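Local coordinates for putative NADH-flavin reductase (Lactobacillus casei ATCC 334, PDB 3H2S), which binds NADPH in a Rossmann-type fold and probably works as an NAD(P)H-dependent oxidoreductase, perhaps reducing flavins, at residues G77-T87 and D133-F144; S169-G180 and D208-D216. All coordinates share one frame; numbering follows the deposited sequence.

Contact 1. Residues G77-T87 and D133-F144; sequences GRGYLHLDFAT and DGALYQYYEYQF. With NDP (NADPH dihydro-nicotinamide-adenine-dinucleotide phosphate), chain C.
The ribose of the NADPH nicotinamide half rests where His82 and Gln138 meet. CG of Gln138 lies 3.5 Å from the centre of the His82 imidazole, a CH-pi contact over one face, and the amide stacks on with the two planes 21° apart. A primary amide suits this place because it both accepts and donates: OE1 takes a hydrogen bond from O2D of NADPH (2.7 Å), while NE2 gives one to O3D and a nearly straight one to Glu141 OE1 (3.0 Å), which fixes the rotation of the amide. His82 NE2 adds a weak bond to O2D. The segments 80-87 and 133-144 run side by side, their axes 26° apart, on one face of the Rossmann-fold sheet, and glycine lets them close in: a side chain on Gly79 would collide with Asp133. Gly79 N instead donates to Asp133 OD2 (2.8 Å) from above the carboxylate plane. Next along, CA of Tyr80 sits over the middle of the Tyr137 ring (3.6 Å from its centre), with Leu83 CD2 at the ring's edge. An alanine in place of Tyr137 would probably open a gap under Tyr80 and leave Leu83 free to shift. Leu83 is a knob among Tyr137, Tyr140, Glu141 and Phe144. With CG anti to the backbone N (chi1 165°), Phe144 turns a ring face to Thr87 CG2, and Thr87 also packs on Thr87 of the second subunit.

Contact 2. Residues S169-G180 and D208-D216; sequences SYVAGKDTLLVG and DRIVVRDAD
With chi1 at 71°, CG of Arg213 stands between its backbone N and carbonyl carbon, and from there the chain runs extended to NE, carrying the guanidinium between Val171 and the Val179-Gly180 backbone. Val171 CG2 lies over one face and Gly180 CA over the other, while Leu178 CB, 3.6 Å from Arg213 CD, comes in at the edge. A long, flat-ended side chain can fill such a slot and still use its polar end: NH1 donates to its neighbour's carbonyl, Asp214 O. Arg209 is bent instead, at chi2 (-93°) and chi3, which brings NE and NH2 side-on to a single oxygen, Asp175 OD1, at 3.0 and 3.1 Å. Both donors arrive on the anti side of the carboxylate, in a salt bridge whose two planes stand 66° apart; NH1 turns to Ser108 and Ser157. Val211, beta-branched and buried, sets CG1 against Leu178 CG (3.9 Å), and Gly173 opposite it leaves room for both. On the other face Val212 CG1 meets Tyr170 CD1 and Ala172 CB, next to helix 189-201. Between the faces, Val171 and Arg213 exchange two backbone hydrogen bonds, as do Gly173 and Val211, where Val211 N reaches Gly173 O from well above the carbonyl plane (3.2 Å). With the non-hydrogen-bonded pair Ala172-Val212, this alternation is that of antiparallel strands, here 170-173 added at the edge, beside 209-214, to the otherwise parallel sheet of a Rossmann fold.

Overall arrangement
Contact 1 closes before contact 2 opens along the chain, and their centres lie 22 Å apart. The first joins two helices packed on the sheet and grips the cofactor directly; the second builds the sheet's edge at strand 170-173, and its Val211 side chain is about 9 Å from NADPH. In the sheet, strand 153-158 pairs with 209-214, and Ser159, a cofactor-binding residue just after it, touches Arg213. The two contacts also meet directly: Tyr142 makes a cation-pi interaction with Arg209, and Tyr142 OH lies 3.5 Å from Arg209 NH2 and 3.7 Å from Asp175 OD1. Thr9, Arg11, Ala12, Arg32 and Ser106 also hydrogen-bond to NADPH.

Contact 1. Residues G77-T87 and D133-F144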
loop_
_atom_site.group_PDB
_atom_site.type_symbol
_atom_site.label_atom_id
_atom_site.label_comp_id
_atom_site.label_asym_id
_atom_site.label_seq_id
_atom_site.Cartn_x
_atom_site.Cartn_y
_atom_site.Cartn_z
ATOM N N GLY A 77 -18.750 1.038 3.315
ATOM C CA GLY A 77 -17.970 -0.200 3.286
ATOM C C GLY A 77 -16.669 -0.038 2.515
ATOM O O GLY A 77 -15.927 -1.011 2.303
ATOM N N ARG A 78 -16.429 1.176 2.033
ATOM C CA ARG A 78 -15.312 1.434 1.121
ATOM C C ARG A 78 -14.197 2.223 1.798
ATOM O O ARG A 78 -13.366 2.846 1.126
ATOM C CB ARG A 78 -15.798 2.176 -0.132
ATOM C CG ARG A 78 -16.652 1.327 -1.086
ATOM C CD ARG A 78 -17.125 2.169 -2.273
ATOM N NE ARG A 78 -18.003 1.431 -3.175
ATOM C CZ ARG A 78 -18.921 1.992 -3.965
ATOM N NH1 ARG A 78 -19.105 3.312 -3.958
ATOM N NH2 ARG A 78 -19.670 1.229 -4.759
ATOM N N GLY A 79 -14.081 2.037 3.111
ATOM C CA GLY A 79 -13.002 2.635 3.900
ATOM C C GLY A 79 -11.620 2.259 3.397
ATOM O O GLY A 79 -10.672 3.033 3.535
ATOM N N TYR A 80 -11.522 1.128 2.703
ATOM C CA TYR A 80 -10.238 0.707 2.142
ATOM C C TYR A 80 -9.656 1.728 1.161
ATOM O O TYR A 80 -8.446 1.738 0.911
ATOM C CB TYR A 80 -10.349 -0.675 1.477
ATOM C CG TYR A 80 -11.380 -0.732 0.375
ATOM C CD1 TYR A 80 -11.090 -0.254 -0.890
ATOM C CD2 TYR A 80 -12.598 -1.382 0.569
ATOM C CE1 TYR A 80 -12.025 -0.342 -1.926
ATOM C CE2 TYR A 80 -13.567 -1.412 -0.428
ATOM C CZ TYR A 80 -13.274 -0.899 -1.669
ATOM O OH TYR A 80 -14.221 -0.972 -2.666
ATOM N N LEU A 81 -10.515 2.538 0.543
ATOM C CA LEU A 81 -10.017 3.552 -0.391
ATOM C C LEU A 81 -9.058 4.555 0.225
ATOM O O LEU A 81 -8.159 5.059 -0.459
ATOM C CB LEU A 81 -11.167 4.271 -1.081
ATOM C CG LEU A 81 -12.002 3.470 -2.080
ATOM C CD1 LEU A 81 -13.161 4.321 -2.597
ATOM C CD2 LEU A 81 -11.138 2.981 -3.237
ATOM N N HIS A 82 -9.241 4.878 1.504
ATOM C CA HIS A 82 -8.274 5.718 2.197
ATOM C C HIS A 82 -6.866 5.162 2.017
ATOM O O HIS A 82 -5.910 5.904 1.750
ATOM C CB HIS A 82 -8.601 5.804 3.683
ATOM C CG HIS A 82 -9.685 6.785 4.002
ATOM N ND1 HIS A 82 -10.910 6.405 4.506
ATOM C CD2 HIS A 82 -9.724 8.134 3.889
ATOM C CE1 HIS A 82 -11.615 7.489 4.788
ATOM N NE2 HIS A 82 -10.928 8.548 4.399
ATOM N N LEU A 83 -6.740 3.858 2.227
ATOM C CA LEU A 83 -5.475 3.170 2.040
ATOM C C LEU A 83 -5.038 3.080 0.567
ATOM O O LEU A 83 -3.918 3.472 0.223
ATOM C CB LEU A 83 -5.533 1.785 2.676
ATOM C CG LEU A 83 -4.266 0.920 2.642
ATOM C CD1 LEU A 83 -3.059 1.648 3.287
ATOM C CD2 LEU A 83 -4.539 -0.404 3.335
ATOM N N ASP A 84 -5.928 2.592 -0.295
ATOM C CA ASP A 84 -5.610 2.391 -1.712
ATOM C C ASP A 84 -5.197 3.680 -2.425
ATOM O O ASP A 84 -4.273 3.671 -3.234
ATOM C CB ASP A 84 -6.795 1.735 -2.446
ATOM C CG ASP A 84 -6.964 0.258 -2.092
ATOM O OD1 ASP A 84 -6.042 -0.357 -1.497
ATOM O OD2 ASP A 84 -8.048 -0.286 -2.384
ATOM N N PHE A 85 -5.900 4.783 -2.179
ATOM C CA PHE A 85 -5.497 6.044 -2.821
ATOM C C PHE A 85 -4.051 6.387 -2.413
ATOM O O PHE A 85 -3.279 6.903 -3.220
ATOM C CB PHE A 85 -6.406 7.191 -2.390
ATOM C CG PHE A 85 -7.850 7.036 -2.806
ATOM C CD1 PHE A 85 -8.183 6.677 -4.108
ATOM C CD2 PHE A 85 -8.859 7.487 -1.969
ATOM C CE1 PHE A 85 -9.493 6.724 -4.549
ATOM C CE2 PHE A 85 -10.188 7.521 -2.414
ATOM C CZ PHE A 85 -10.495 7.095 -3.690
ATOM N N ALA A 86 -3.739 6.243 -1.120
ATOM C CA ALA A 86 -2.417 6.607 -0.627
ATOM C C ALA A 86 -1.317 5.708 -1.187
ATOM O O ALA A 86 -0.237 6.199 -1.545
ATOM C CB ALA A 86 -2.394 6.607 0.912
ATOM N N THR A 87 -1.537 4.391 -1.159
ATOM C CA THR A 87 -0.527 3.465 -1.680
ATOM C C THR A 87 -0.290 3.757 -3.155
ATOM O O THR A 87 0.835 3.653 -3.640
ATOM C CB THR A 87 -0.933 1.979 -1.509
ATOM O OG1 THR A 87 -2.106 1.701 -2.294
ATOM C CG2 THR A 87 -1.205 1.628 -0.016
ATOM N N ASP A 133 -14.949 1.858 9.883
ATOM C CA ASP A 133 -14.279 1.371 8.675
ATOM C C ASP A 133 -13.259 2.391 8.137
ATOM O O ASP A 133 -12.081 2.071 7.926
ATOM C CB ASP A 133 -15.349 1.027 7.627
ATOM C CG ASP A 133 -14.771 0.607 6.287
ATOM O OD1 ASP A 133 -13.764 -0.144 6.232
ATOM O OD2 ASP A 133 -15.438 0.912 5.286
ATOM N N GLY A 134 -13.702 3.627 7.927
ATOM C CA GLY A 134 -12.788 4.679 7.492
ATOM C C GLY A 134 -11.682 5.005 8.477
ATOM O O GLY A 134 -10.534 5.182 8.067
ATOM N N ALA A 135 -12.016 5.080 9.772
ATOM C CA ALA A 135 -11.015 5.357 10.809
ATOM C C ALA A 135 -9.907 4.285 10.837
ATOM O O ALA A 135 -8.713 4.595 10.915
ATOM C CB ALA A 135 -11.692 5.473 12.189
ATOM N N LEU A 136 -10.305 3.017 10.764
ATOM C CA LEU A 136 -9.344 1.918 10.719
ATOM C C LEU A 136 -8.395 2.076 9.530
ATOM O O LEU A 136 -7.171 2.020 9.668
ATOM C CB LEU A 136 -10.083 0.581 10.640
ATOM C CG LEU A 136 -9.198 -0.665 10.505
ATOM C CD1 LEU A 136 -8.309 -0.830 11.749
ATOM C CD2 LEU A 136 -10.074 -1.897 10.254
ATOM N N TYR A 137 -8.951 2.269 8.346
ATOM C CA TYR A 137 -8.099 2.318 7.161
ATOM C C TYR A 137 -7.227 3.569 7.069
ATOM O O TYR A 137 -6.133 3.517 6.510
ATOM C CB TYR A 137 -8.915 2.099 5.895
ATOM C CG TYR A 137 -9.126 0.638 5.611
ATOM C CD1 TYR A 137 -10.378 0.036 5.799
ATOM C CD2 TYR A 137 -8.099 -0.128 5.093
ATOM C CE1 TYR A 137 -10.581 -1.306 5.489
ATOM C CE2 TYR A 137 -8.294 -1.458 4.758
ATOM C CZ TYR A 137 -9.532 -2.040 4.953
ATOM O OH TYR A 137 -9.701 -3.347 4.582
ATOM N N GLN A 138 -7.655 4.659 7.703
ATOM C CA GLN A 138 -6.788 5.836 7.825
ATOM C C GLN A 138 -5.678 5.643 8.841
ATOM O O GLN A 138 -4.594 6.217 8.706
ATOM C CB GLN A 138 -7.590 7.096 8.156
ATOM C CG GLN A 138 -8.344 7.614 6.979
ATOM C CD GLN A 138 -8.341 9.121 6.918
ATOM O OE1 GLN A 138 -9.116 9.773 7.609
ATOM N NE2 GLN A 138 -7.516 9.679 6.037
ATOM N N TYR A 139 -5.960 4.870 9.889
ATOM C CA TYR A 139 -4.908 4.445 10.792
ATOM C C TYR A 139 -3.867 3.617 10.015
ATOM O O TYR A 139 -2.678 3.865 10.108
ATOM C CB TYR A 139 -5.511 3.627 11.935
ATOM C CG TYR A 139 -4.474 2.960 12.808
ATOM C CD1 TYR A 139 -3.583 3.715 13.546
ATOM C CD2 TYR A 139 -4.320 1.577 12.802
ATOM C CE1 TYR A 139 -2.586 3.102 14.316
ATOM C CE2 TYR A 139 -3.375 0.959 13.611
ATOM C CZ TYR A 139 -2.527 1.725 14.378
ATOM O OH TYR A 139 -1.556 1.114 15.146
ATOM N N TYR A 140 -4.335 2.650 9.228
ATOM C CA TYR A 140 -3.451 1.881 8.339
ATOM C C TYR A 140 -2.715 2.766 7.323
ATOM O O TYR A 140 -1.539 2.534 7.026
ATOM C CB TYR A 140 -4.230 0.788 7.619
ATOM C CG TYR A 140 -4.755 -0.336 8.525
ATOM C CD1 TYR A 140 -4.087 -0.702 9.686
ATOM C CD2 TYR A 140 -5.865 -1.074 8.148
ATOM C CE1 TYR A 140 -4.534 -1.774 10.468
ATOM C CE2 TYR A 140 -6.335 -2.129 8.920
ATOM C CZ TYR A 140 -5.656 -2.481 10.074
ATOM O OH TYR A 140 -6.113 -3.532 10.835
ATOM N N GLU A 141 -3.416 3.747 6.754
ATOM C CA GLU A 141 -2.792 4.700 5.820
ATOM C C GLU A 141 -1.613 5.416 6.483
ATOM O O GLU A 141 -0.521 5.497 5.919
ATOM C CB GLU A 141 -3.831 5.725 5.335
ATOM C CG GLU A 141 -3.254 6.851 4.490
ATOM C CD GLU A 141 -4.277 7.924 4.154
ATOM O OE1 GLU A 141 -5.389 7.941 4.752
ATOM O OE2 GLU A 141 -3.930 8.804 3.341
ATOM N N TYR A 142 -1.815 5.826 7.729
ATOM C CA TYR A 142 -0.756 6.440 8.525
ATOM C C TYR A 142 0.420 5.474 8.760
ATOM O O TYR A 142 1.579 5.855 8.662
ATOM C CB TYR A 142 -1.342 6.881 9.863
ATOM C CG TYR A 142 -0.315 7.172 10.921
ATOM C CD1 TYR A 142 -0.328 6.482 12.125
ATOM C CD2 TYR A 142 0.605 8.189 10.755
ATOM C CE1 TYR A 142 0.570 6.776 13.128
ATOM C CE2 TYR A 142 1.496 8.521 11.773
ATOM C CZ TYR A 142 1.459 7.818 12.962
ATOM O OH TYR A 142 2.350 8.109 13.972
ATOM N N GLN A 143 0.115 4.218 9.048
ATOM C CA GLN A 143 1.170 3.237 9.266
ATOM C C GLN A 143 1.887 2.919 7.956
ATOM O O GLN A 143 3.103 2.694 7.948
ATOM C CB GLN A 143 0.597 1.959 9.861
ATOM C CG GLN A 143 0.070 2.110 11.288
ATOM C CD GLN A 143 -0.289 0.777 11.885
ATOM O OE1 GLN A 143 0.207 0.416 12.956
ATOM N NE2 GLN A 143 -1.017 -0.033 11.125
ATOM N N PHE A 144 1.127 2.849 6.864
ATOM C CA PHE A 144 1.715 2.599 5.542
ATOM C C PHE A 144 2.713 3.689 5.161
ATOM O O PHE A 144 3.783 3.410 4.629
ATOM C CB PHE A 144 0.637 2.520 4.463
ATOM C CG PHE A 144 1.184 2.634 3.073
ATOM C CD1 PHE A 144 1.803 1.555 2.472
ATOM C CD2 PHE A 144 1.103 3.838 2.370
ATOM C CE1 PHE A 144 2.381 1.669 1.206
ATOM C CE2 PHE A 144 1.609 3.943 1.082
ATOM C CZ PHE A 144 2.276 2.870 0.510
HETATM P PA NDP C . -15.209 15.256 1.386
HETATM O O1A NDP C . -16.256 14.192 1.822
HETATM O O2A NDP C . -15.638 16.682 1.313
HETATM O O5B NDP C . -14.949 14.590 -0.150
HETATM C C5B NDP C . -13.523 14.407 -0.341
HETATM C C4B NDP C . -13.206 14.195 -1.873
HETATM O O4B NDP C . -13.236 12.807 -2.139
HETATM C C3B NDP C . -14.293 14.814 -2.814
HETATM O O3B NDP C . -13.606 15.641 -3.700
HETATM C C2B NDP C . -14.874 13.535 -3.544
HETATM O O2B NDP C . -15.323 13.703 -4.842
HETATM C C1B NDP C . -13.608 12.626 -3.473
HETATM N N9A NDP C . -13.978 11.208 -3.623
HETATM C C8A NDP C . -14.744 10.479 -2.678
HETATM N N7A NDP C . -14.920 9.201 -3.026
HETATM C C5A NDP C . -14.211 9.074 -4.239
HETATM C C6A NDP C . -14.020 7.945 -5.055
HETATM N N6A NDP C . -14.618 6.773 -4.701
HETATM N N1A NDP C . -13.507 8.134 -6.324
HETATM C C2A NDP C . -12.926 9.346 -6.574
HETATM N N3A NDP C . -12.869 10.455 -5.778
HETATM C C4A NDP C . -13.609 10.303 -4.626
HETATM O O3 NDP C . -14.191 15.069 2.577
HETATM P PN NDP C . -13.455 15.954 3.721
HETATM O O1N NDP C . -12.872 17.214 3.055
HETATM O O2N NDP C . -14.556 16.252 4.693
HETATM O O5D NDP C . -12.197 15.146 4.376
HETATM C C5D NDP C . -10.865 15.266 3.867
HETATM C C4D NDP C . -9.956 14.402 4.759
HETATM O O4D NDP C . -10.245 14.794 6.091
HETATM C C3D NDP C . -10.120 12.856 4.680
HETATM O O3D NDP C . -8.899 12.239 4.867
HETATM C C2D NDP C . -11.129 12.609 5.860
HETATM O O2D NDP C . -10.977 11.321 6.402
HETATM C C1D NDP C . -10.541 13.659 6.869
HETATM N N1N NDP C . -11.449 13.882 7.992
HETATM C C2N NDP C . -10.979 13.430 9.297
HETATM C C3N NDP C . -12.037 13.458 10.400
HETATM C C7N NDP C . -11.363 13.487 11.761
HETATM O O7N NDP C . -10.378 12.792 11.965
HETATM N N7N NDP C . -11.978 14.176 12.796
HETATM C C4N NDP C . -13.208 14.410 10.278
HETATM C C5N NDP C . -13.750 14.556 8.879
HETATM C C6N NDP C . -12.798 14.354 7.721
HETATM P P2B NDP C . -16.783 14.369 -5.131
HETATM O O1X NDP C . -16.720 15.899 -4.776
HETATM O O2X NDP C . -16.962 14.359 -6.695
HETATM O O3X NDP C . -17.878 13.686 -4.387
HETATM O O HOH W 1 -13.502 -1.119 3.770
HETATM O O HOH W 2 -17.818 2.286 5.648
#

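Contact 2. Residues S169-G180 and D208-D216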
loop_
_atom_site.group_PDB
_atom_site.type_symbol
_atom_site.label_atom_id
_atom_site.label_comp_id
_atom_site.label_asym_id
_atom_site.label_seq_id
_atom_site.Cartn_x
_atom_site.Cartn_y
_atom_site.Cartn_z
ATOM N N SER A 169 -6.192 31.259 12.410
ATOM C CA SER A 169 -4.819 30.805 12.673
ATOM C C SER A 169 -4.927 29.381 13.196
ATOM O O SER A 169 -5.977 28.993 13.720
ATOM C CB SER A 169 -4.134 31.668 13.752
ATOM O OG SER A 169 -3.849 32.966 13.281
ATOM N N TYR A 170 -3.823 28.638 13.152
ATOM C CA TYR A 170 -3.804 27.299 13.732
ATOM C C TYR A 170 -2.658 27.089 14.716
ATOM O O TYR A 170 -1.678 27.861 14.750
ATOM C CB TYR A 170 -3.818 26.211 12.646
ATOM C CG TYR A 170 -2.528 26.113 11.871
ATOM C CD1 TYR A 170 -1.431 25.414 12.381
ATOM C CD2 TYR A 170 -2.366 26.802 10.678
ATOM C CE1 TYR A 170 -0.222 25.388 11.705
ATOM C CE2 TYR A 170 -1.145 26.826 10.026
ATOM C CZ TYR A 170 -0.081 26.114 10.537
ATOM O OH TYR A 170 1.110 26.072 9.845
ATOM N N VAL A 171 -2.852 26.121 15.603
ATOM C CA VAL A 171 -1.793 25.645 16.496
ATOM C C VAL A 171 -1.434 24.206 16.129
ATOM O O VAL A 171 -2.309 23.407 15.812
ATOM C CB VAL A 171 -2.247 25.683 17.962
ATOM C CG1 VAL A 171 -1.160 25.083 18.870
ATOM C CG2 VAL A 171 -2.563 27.119 18.385
ATOM N N ALA A 172 -0.149 23.881 16.128
ATOM C CA ALA A 172 0.275 22.549 15.691
ATOM C C ALA A 172 0.887 21.719 16.817
ATOM O O ALA A 172 1.498 22.255 17.740
ATOM C CB ALA A 172 1.226 22.642 14.508
ATOM N N GLY A 173 0.700 20.405 16.742
ATOM C CA GLY A 173 1.387 19.475 17.624
ATOM C C GLY A 173 1.875 18.279 16.829
ATOM O O GLY A 173 2.059 18.365 15.611
ATOM N N LYS A 174 2.138 17.179 17.525
ATOM C CA LYS A 174 2.772 16.016 16.911
ATOM C C LYS A 174 1.770 14.864 16.835
ATOM O O LYS A 174 1.068 14.732 15.838
ATOM C CB LYS A 174 4.024 15.599 17.695
ATOM C CG LYS A 174 5.100 16.667 17.754
ATOM C CD LYS A 174 5.600 16.881 19.176
ATOM C CE LYS A 174 6.260 18.251 19.329
ATOM N NZ LYS A 174 7.184 18.290 20.500
ATOM N N ASP A 175 1.619 14.113 17.928
ATOM C CA ASP A 175 0.848 12.862 17.889
ATOM C C ASP A 175 -0.321 12.820 18.870
ATOM O O ASP A 175 -0.959 11.774 19.029
ATOM C CB ASP A 175 1.755 11.652 18.137
ATOM C CG ASP A 175 2.796 11.473 17.050
ATOM O OD1 ASP A 175 2.408 11.286 15.876
ATOM O OD2 ASP A 175 3.999 11.432 17.385
ATOM N N THR A 176 -0.516 13.908 19.612
ATOM C CA THR A 176 -1.543 13.955 20.652
ATOM C C THR A 176 -2.661 14.930 20.292
ATOM O O THR A 176 -2.401 16.023 19.813
ATOM C CB THR A 176 -0.935 14.330 22.036
ATOM O OG1 THR A 176 0.098 13.392 22.363
ATOM C CG2 THR A 176 -2.001 14.253 23.121
ATOM N N LEU A 177 -3.907 14.486 20.449
ATOM C CA LEU A 177 -5.053 15.351 20.254
ATOM C C LEU A 177 -4.841 16.661 21.008
ATOM O O LEU A 177 -4.461 16.652 22.189
ATOM C CB LEU A 177 -6.322 14.657 20.767
ATOM C CG LEU A 177 -7.649 15.307 20.365
ATOM C CD1 LEU A 177 -7.896 15.133 18.859
ATOM C CD2 LEU A 177 -8.774 14.693 21.183
ATOM N N LEU A 178 -5.135 17.770 20.330
ATOM C CA LEU A 178 -5.049 19.104 20.900
ATOM C C LEU A 178 -6.421 19.620 21.334
ATOM O O LEU A 178 -7.435 19.406 20.669
ATOM C CB LEU A 178 -4.443 20.078 19.888
ATOM C CG LEU A 178 -3.060 19.725 19.328
ATOM C CD1 LEU A 178 -2.637 20.739 18.271
ATOM C CD2 LEU A 178 -2.017 19.641 20.457
ATOM N N VAL A 179 -6.441 20.306 22.463
ATOM C CA VAL A 179 -7.689 20.856 22.981
ATOM C C VAL A 179 -7.460 22.333 23.246
ATOM O O VAL A 179 -6.414 22.714 23.757
ATOM C CB VAL A 179 -8.098 20.164 24.301
ATOM C CG1 VAL A 179 -9.303 20.863 24.922
ATOM C CG2 VAL A 179 -8.387 18.677 24.067
ATOM N N GLY A 180 -8.383 23.168 22.782
ATOM C CA GLY A 180 -8.240 24.612 22.919
ATOM C C GLY A 180 -8.818 25.144 24.223
ATOM O O GLY A 180 -9.263 24.382 25.086
ATOM N N ASP A 208 6.964 12.859 8.694
ATOM C CA ASP A 208 6.460 12.949 10.054
ATOM C C ASP A 208 4.967 13.237 9.970
ATOM O O ASP A 208 4.440 13.547 8.903
ATOM C CB ASP A 208 7.181 14.071 10.803
ATOM C CG ASP A 208 7.173 13.877 12.312
ATOM O OD1 ASP A 208 6.431 13.003 12.812
ATOM O OD2 ASP A 208 7.853 14.660 13.005
ATOM N N ARG A 209 4.287 13.124 11.102
ATOM C CA ARG A 209 2.883 13.487 11.195
ATOM C C ARG A 209 2.728 14.607 12.214
ATOM O O ARG A 209 3.326 14.559 13.281
ATOM C CB ARG A 209 2.053 12.282 11.623
ATOM C CG ARG A 209 0.553 12.549 11.618
ATOM C CD ARG A 209 0.033 13.007 12.963
ATOM N NE ARG A 209 0.221 11.985 13.986
ATOM C CZ ARG A 209 -0.628 10.987 14.204
ATOM N NH1 ARG A 209 -1.762 10.918 13.510
ATOM N NH2 ARG A 209 -0.348 10.052 15.114
ATOM N N ILE A 210 1.991 15.646 11.840
ATOM C CA ILE A 210 1.562 16.657 12.793
ATOM C C ILE A 210 0.036 16.689 12.938
ATOM O O ILE A 210 -0.678 16.077 12.152
ATOM C CB ILE A 210 2.103 18.044 12.424
ATOM C CG1 ILE A 210 1.665 18.439 11.006
ATOM C CG2 ILE A 210 3.647 18.067 12.568
ATOM C CD1 ILE A 210 1.895 19.927 10.672
ATOM N N VAL A 211 -0.447 17.323 14.002
ATOM C CA VAL A 211 -1.887 17.509 14.190
ATOM C C VAL A 211 -2.101 19.009 14.317
ATOM O O VAL A 211 -1.258 19.706 14.880
ATOM C CB VAL A 211 -2.387 16.823 15.476
ATOM C CG1 VAL A 211 -1.534 17.226 16.689
ATOM C CG2 VAL A 211 -3.859 17.129 15.728
ATOM N N VAL A 212 -3.246 19.495 13.854
ATOM C CA VAL A 212 -3.519 20.933 13.937
ATOM C C VAL A 212 -4.892 21.229 14.524
ATOM O O VAL A 212 -5.840 20.482 14.294
ATOM C CB VAL A 212 -3.355 21.625 12.564
ATOM C CG1 VAL A 212 -1.892 21.645 12.173
ATOM C CG2 VAL A 212 -4.168 20.914 11.496
ATOM N N ARG A 213 -4.989 22.309 15.299
ATOM C CA ARG A 213 -6.285 22.795 15.761
ATOM C C ARG A 213 -6.412 24.292 15.481
ATOM O O ARG A 213 -5.406 24.982 15.258
ATOM C CB ARG A 213 -6.462 22.525 17.259
ATOM C CG ARG A 213 -5.572 23.393 18.159
ATOM C CD ARG A 213 -6.020 23.287 19.610
ATOM N NE ARG A 213 -5.078 23.902 20.544
ATOM C CZ ARG A 213 -5.115 25.179 20.927
ATOM N NH1 ARG A 213 -5.958 26.033 20.358
ATOM N NH2 ARG A 213 -4.248 25.623 21.831
ATOM N N ASP A 214 -7.642 24.797 15.552
ATOM C CA ASP A 214 -7.879 26.229 15.459
ATOM C C ASP A 214 -7.194 26.917 16.632
ATOM O O ASP A 214 -7.285 26.450 17.770
ATOM C CB ASP A 214 -9.376 26.541 15.510
ATOM C CG ASP A 214 -10.127 26.041 14.294
ATOM O OD1 ASP A 214 -9.521 25.972 13.195
ATOM O OD2 ASP A 214 -11.347 25.779 14.429
ATOM N N ALA A 215 -6.628 28.091 16.373
ATOM C CA ALA A 215 -6.040 28.912 17.442
ATOM C C ALA A 215 -7.131 29.641 18.208
ATOM O O ALA A 215 -8.294 29.644 17.798
ATOM C CB ALA A 215 -5.047 29.908 16.870
ATOM N N ASP A 216 -6.741 30.256 19.322
ATOM C CA ASP A 216 -7.674 30.942 20.207
ATOM C C ASP A 216 -7.386 32.443 20.205
ATOM O O ASP A 216 -7.135 33.051 19.160
ATOM C CB ASP A 216 -7.553 30.380 21.624
HETATM O O HOH W 3 6.125 11.208 14.971
#